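Local coordinates for protein 3-dehydroshikimate dehydratase (Pseudomonas putida, PDB 5HMQ) that converts 3-dehydroshikimate to protocatechuate by metal-dependent dehydration, joining quinate and shikimate breakdown to aromatic catabolism, at residues S293-V305 with G361-D373. Numbering follows the deposited sequence.
Sequences SAYDGVEFLEFAV and GPSLCATALRVKD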
loop_
_atom_site.group_PDB
_atom_site.type_symbol
_atom_site.label_atom_id
_atom_site.label_comp_id
_atom_site.label_asym_id
_atom_site.label_seq_id
_atom_site.Cartn_x
_atom_site.Cartn_y
_atom_site.Cartn_z
ATOM N N SER C 293 -2.666 -28.425 -13.308
ATOM C CA SER C 293 -2.823 -29.771 -12.784
ATOM C C SER C 293 -4.081 -29.870 -11.929
ATOM O O SER C 293 -4.536 -28.889 -11.334
ATOM C CB SER C 293 -1.601 -30.170 -11.960
ATOM O OG SER C 293 -1.841 -31.370 -11.245
ATOM N N ALA C 294 -4.640 -31.076 -11.867
ATOM C CA ALA C 294 -5.716 -31.352 -10.929
ATOM C C ALA C 294 -5.161 -31.454 -9.514
ATOM O O ALA C 294 -3.999 -31.817 -9.304
ATOM C CB ALA C 294 -6.441 -32.643 -11.306
ATOM N N TYR C 295 -6.000 -31.124 -8.537
ATOM C CA TYR C 295 -5.593 -31.096 -7.140
ATOM C C TYR C 295 -6.366 -32.127 -6.332
ATOM O O TYR C 295 -7.494 -32.492 -6.674
ATOM C CB TYR C 295 -5.809 -29.710 -6.529
ATOM C CG TYR C 295 -5.201 -28.593 -7.339
ATOM C CD1 TYR C 295 -3.824 -28.441 -7.420
ATOM C CD2 TYR C 295 -6.004 -27.694 -8.027
ATOM C CE1 TYR C 295 -3.262 -27.424 -8.162
ATOM C CE2 TYR C 295 -5.451 -26.674 -8.772
ATOM C CZ TYR C 295 -4.080 -26.544 -8.836
ATOM O OH TYR C 295 -3.525 -25.530 -9.576
ATOM N N ASP C 296 -5.745 -32.585 -5.249
ATOM C CA ASP C 296 -6.375 -33.461 -4.267
ATOM C C ASP C 296 -6.139 -32.918 -2.861
ATOM O O ASP C 296 -5.686 -33.620 -1.955
ATOM C CB ASP C 296 -5.862 -34.892 -4.400
ATOM C CG ASP C 296 -6.677 -35.881 -3.590
ATOM O OD1 ASP C 296 -7.884 -35.631 -3.394
ATOM O OD2 ASP C 296 -6.112 -36.902 -3.148
ATOM N N GLY C 297 -6.449 -31.639 -2.670
ATOM C CA GLY C 297 -6.330 -31.021 -1.364
ATOM C C GLY C 297 -4.894 -30.701 -0.978
ATOM O O GLY C 297 -3.973 -30.675 -1.803
ATOM N N VAL C 298 -4.717 -30.444 0.314
ATOM C CA VAL C 298 -3.428 -30.052 0.875
ATOM C C VAL C 298 -2.674 -31.300 1.315
ATOM O O VAL C 298 -3.217 -32.142 2.039
ATOM C CB VAL C 298 -3.616 -29.081 2.053
ATOM C CG1 VAL C 298 -2.284 -28.804 2.730
ATOM C CG2 VAL C 298 -4.261 -27.789 1.580
ATOM N N GLU C 299 -1.419 -31.421 0.876
ATOM C CA GLU C 299 -0.582 -32.520 1.345
ATOM C C GLU C 299 -0.125 -32.290 2.780
ATOM O O GLU C 299 -0.291 -33.163 3.640
ATOM C CB GLU C 299 0.617 -32.714 0.418
ATOM C CG GLU C 299 1.560 -33.811 0.882
ATOM C CD GLU C 299 0.851 -35.128 1.137
ATOM O OE1 GLU C 299 0.071 -35.571 0.268
ATOM O OE2 GLU C 299 1.066 -35.715 2.217
ATOM N N PHE C 300 0.460 -31.127 3.060
ATOM C CA PHE C 300 0.769 -30.779 4.439
ATOM C C PHE C 300 0.887 -29.269 4.580
ATOM O O PHE C 300 1.086 -28.543 3.603
ATOM C CB PHE C 300 2.045 -31.478 4.944
ATOM C CG PHE C 300 3.305 -31.107 4.199
ATOM C CD1 PHE C 300 3.956 -29.905 4.443
ATOM C CD2 PHE C 300 3.868 -31.991 3.292
ATOM C CE1 PHE C 300 5.117 -29.579 3.768
ATOM C CE2 PHE C 300 5.034 -31.674 2.621
ATOM C CZ PHE C 300 5.657 -30.465 2.856
ATOM N N LEU C 301 0.746 -28.814 5.821
ATOM C CA LEU C 301 1.022 -27.441 6.209
ATOM C C LEU C 301 2.358 -27.399 6.935
ATOM O O LEU C 301 2.653 -28.271 7.757
ATOM C CB LEU C 301 -0.084 -26.894 7.115
ATOM C CG LEU C 301 -1.516 -26.886 6.575
ATOM C CD1 LEU C 301 -2.475 -26.327 7.614
ATOM C CD2 LEU C 301 -1.605 -26.082 5.288
ATOM N N GLU C 302 3.176 -26.402 6.608
ATOM C CA GLU C 302 4.474 -26.208 7.245
ATOM C C GLU C 302 4.450 -24.901 8.028
ATOM O O GLU C 302 4.256 -23.828 7.446
ATOM C CB GLU C 302 5.605 -26.198 6.216
ATOM C CG GLU C 302 6.991 -26.081 6.839
ATOM C CD GLU C 302 8.109 -26.021 5.810
ATOM O OE1 GLU C 302 7.815 -26.075 4.597
ATOM O OE2 GLU C 302 9.285 -25.917 6.218
ATOM N N PHE C 303 4.644 -24.994 9.339
ATOM C CA PHE C 303 4.658 -23.830 10.213
ATOM C C PHE C 303 6.084 -23.492 10.622
ATOM O O PHE C 303 6.886 -24.382 10.922
ATOM C CB PHE C 303 3.809 -24.063 11.466
ATOM C CG PHE C 303 2.329 -23.961 11.229
ATOM C CD1 PHE C 303 1.594 -25.071 10.844
ATOM C CD2 PHE C 303 1.672 -22.753 11.402
ATOM C CE1 PHE C 303 0.227 -24.973 10.631
ATOM C CE2 PHE C 303 0.309 -22.649 11.192
ATOM C CZ PHE C 303 -0.414 -23.761 10.806
ATOM N N ALA C 304 6.393 -22.197 10.634
ATOM C CA ALA C 304 7.689 -21.703 11.072
ATOM C C ALA C 304 7.582 -21.305 12.537
ATOM O O ALA C 304 6.795 -20.418 12.887
ATOM C CB ALA C 304 8.142 -20.515 10.223
ATOM N N VAL C 305 8.371 -21.959 13.387
ATOM C CA VAL C 305 8.311 -21.782 14.833
ATOM C C VAL C 305 9.710 -21.973 15.403
ATOM O O VAL C 305 10.619 -22.461 14.729
ATOM C CB VAL C 305 7.336 -22.779 15.504
ATOM C CG1 VAL C 305 5.887 -22.433 15.194
ATOM C CG2 VAL C 305 7.653 -24.202 15.061
ATOM N N GLY C 361 7.076 -14.233 13.003
ATOM C CA GLY C 361 6.614 -14.935 14.179
ATOM C C GLY C 361 6.085 -16.306 13.807
ATOM O O GLY C 361 6.333 -16.807 12.705
ATOM N N PRO C 362 5.346 -16.944 14.715
ATOM C CA PRO C 362 4.725 -18.237 14.383
ATOM C C PRO C 362 3.714 -18.061 13.263
ATOM O O PRO C 362 2.764 -17.285 13.376
ATOM C CB PRO C 362 4.064 -18.665 15.699
ATOM C CG PRO C 362 3.892 -17.406 16.474
ATOM C CD PRO C 362 5.009 -16.492 16.075
ATOM N N SER C 363 3.923 -18.792 12.173
ATOM C CA SER C 363 3.193 -18.514 10.945
ATOM C C SER C 363 3.292 -19.709 10.010
ATOM O O SER C 363 4.119 -20.606 10.194
ATOM C CB SER C 363 3.739 -17.257 10.263
ATOM O OG SER C 363 5.143 -17.360 10.096
ATOM N N LEU C 364 2.434 -19.703 8.994
ATOM C CA LEU C 364 2.495 -20.699 7.931
ATOM C C LEU C 364 3.514 -20.239 6.898
ATOM O O LEU C 364 3.290 -19.254 6.187
ATOM C CB LEU C 364 1.125 -20.897 7.293
ATOM C CG LEU C 364 1.038 -21.996 6.232
ATOM C CD1 LEU C 364 1.137 -23.367 6.878
ATOM C CD2 LEU C 364 -0.242 -21.874 5.426
ATOM N N CYS C 365 4.639 -20.943 6.818
ATOM C CA CYS C 365 5.690 -20.577 5.883
ATOM C C CYS C 365 5.602 -21.335 4.567
ATOM O O CYS C 365 6.281 -20.953 3.608
ATOM C CB CYS C 365 7.069 -20.803 6.513
ATOM S SG CYS C 365 7.467 -22.523 6.878
ATOM N N ALA C 366 4.799 -22.394 4.493
ATOM C CA ALA C 366 4.674 -23.138 3.249
ATOM C C ALA C 366 3.450 -24.037 3.302
ATOM O O ALA C 366 3.000 -24.440 4.378
ATOM C CB ALA C 366 5.927 -23.970 2.967
ATOM N N THR C 367 2.923 -24.346 2.120
ATOM C CA THR C 367 1.835 -25.297 1.953
ATOM C C THR C 367 2.189 -26.244 0.822
ATOM O O THR C 367 2.503 -25.798 -0.288
ATOM C CB THR C 367 0.507 -24.599 1.644
ATOM O OG1 THR C 367 0.147 -23.746 2.736
ATOM C CG2 THR C 367 -0.595 -25.624 1.422
ATOM N N ALA C 368 2.157 -27.543 1.108
ATOM C CA ALA C 368 2.305 -28.554 0.071
ATOM C C ALA C 368 0.933 -28.911 -0.479
ATOM O O ALA C 368 0.025 -29.274 0.280
ATOM C CB ALA C 368 3.005 -29.803 0.602
ATOM N N LEU C 369 0.783 -28.797 -1.795
ATOM C CA LEU C 369 -0.464 -29.115 -2.470
ATOM C C LEU C 369 -0.354 -30.486 -3.124
ATOM O O LEU C 369 0.684 -30.827 -3.705
ATOM C CB LEU C 369 -0.778 -28.052 -3.522
ATOM C CG LEU C 369 -0.609 -26.598 -3.097
ATOM C CD1 LEU C 369 -0.678 -25.707 -4.333
ATOM C CD2 LEU C 369 -1.653 -26.184 -2.053
ATOM N N ARG C 370 -1.432 -31.265 -3.046
ATOM C CA ARG C 370 -1.489 -32.542 -3.747
ATOM C C ARG C 370 -1.880 -32.286 -5.192
ATOM O O ARG C 370 -3.029 -31.939 -5.474
ATOM C CB ARG C 370 -2.479 -33.489 -3.082
ATOM C CG ARG C 370 -2.004 -34.113 -1.789
ATOM C CD ARG C 370 -2.759 -35.399 -1.515
ATOM N NE ARG C 370 -2.497 -35.910 -0.174
ATOM C CZ ARG C 370 -3.330 -35.779 0.854
ATOM N NH1 ARG C 370 -4.490 -35.151 0.699
ATOM N NH2 ARG C 370 -3.004 -36.282 2.037
ATOM N N VAL C 371 -0.934 -32.451 -6.108
ATOM C CA VAL C 371 -1.175 -32.235 -7.528
ATOM C C VAL C 371 -1.042 -33.566 -8.252
ATOM O O VAL C 371 -0.175 -34.383 -7.919
ATOM C CB VAL C 371 -0.223 -31.175 -8.121
ATOM C CG1 VAL C 371 -0.473 -29.823 -7.472
ATOM C CG2 VAL C 371 1.231 -31.591 -7.952
ATOM N N LYS C 372 -1.916 -33.790 -9.236
ATOM C CA LYS C 372 -1.865 -35.030 -10.001
ATOM C C LYS C 372 -0.715 -35.023 -10.998
ATOM O O LYS C 372 -0.012 -36.029 -11.147
ATOM C CB LYS C 372 -3.191 -35.264 -10.721
ATOM C CG LYS C 372 -3.230 -36.552 -11.514
ATOM C CD LYS C 372 -4.626 -36.833 -12.026
ATOM C CE LYS C 372 -4.719 -38.217 -12.629
ATOM N NZ LYS C 372 -6.110 -38.739 -12.557
ATOM N N ASP C 373 -0.513 -33.903 -11.684
ATOM C CA ASP C 373 0.544 -33.754 -12.680
ATOM C C ASP C 373 1.512 -32.695 -12.158
ATOM O O ASP C 373 1.272 -31.493 -12.309
ATOM C CB ASP C 373 -0.044 -33.374 -14.038
ATOM C CG ASP C 373 0.954 -33.517 -15.171
ATOM O OD1 ASP C 373 2.171 -33.568 -14.902
ATOM O OD2 ASP C 373 0.514 -33.583 -16.339
#
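Ser293 sets its hydroxyl against the start of helix 374-383, where OG accepts the N-H of Asp373 at 2.9 Å; a small side chain with a lone pair to offer suits this place. Tyr295 then pairs with Val371, whose CG1 meets the ring edge at CD1, 3.6 Å away, while its OH is hydrogen-bonded to Phe466 O.

Arg370 spans the corner that follows: NH1 reaches Asp296 O at 3.3 Å, in the guanidinium plane, and its backbone N binds O of Gly297, whose positive phi favours glycine. Glu299 crosses the arginine at about a right angle, bent at chi2 (53°) so that OE1 comes within 2.6 Å of Arg370 NE in a salt bridge whose hydrogen bond is weak (126°). Asp340 is a second anionic partner, salt-bridged to NH1, and Glu299 OE2 is hydrogen-bonded to the hydroxyl of Tyr424.

Glu299 and Phe300 both face Ala368 in a classic bulge. Phe300 CG sits between backbone N and carbonyl carbon (chi1 62°), bringing the ring over the neighbouring strand; Ala368 CB lies 3.4 Å from the Phe300 ring centroid, a CH-pi contact that its lone methyl lets come close. On the opposite face, branched, apolar Leu301 suits its buried place, CB 3.7 Å from Leu364 CD1. Extended Glu302 passes Cys365 SG, its OE1 and OE2 hydrogen-bonded to Tyr412 OH and Asn346 ND2. A second classic bulge sets Cys365 and Ala366 against Glu302. Beside Leu301, Leu364 CD1 sits over the Phe303 ring, 4.2 Å from the centroid, before Ala304 N bonds Ser363 O.

Strands 295-304 and 363-371 are thus bulged antiparallel neighbours within the mixed sheet of the first vicinal oxygen chelate (VOC) domain, of the HPPD-like, glyoxalase type.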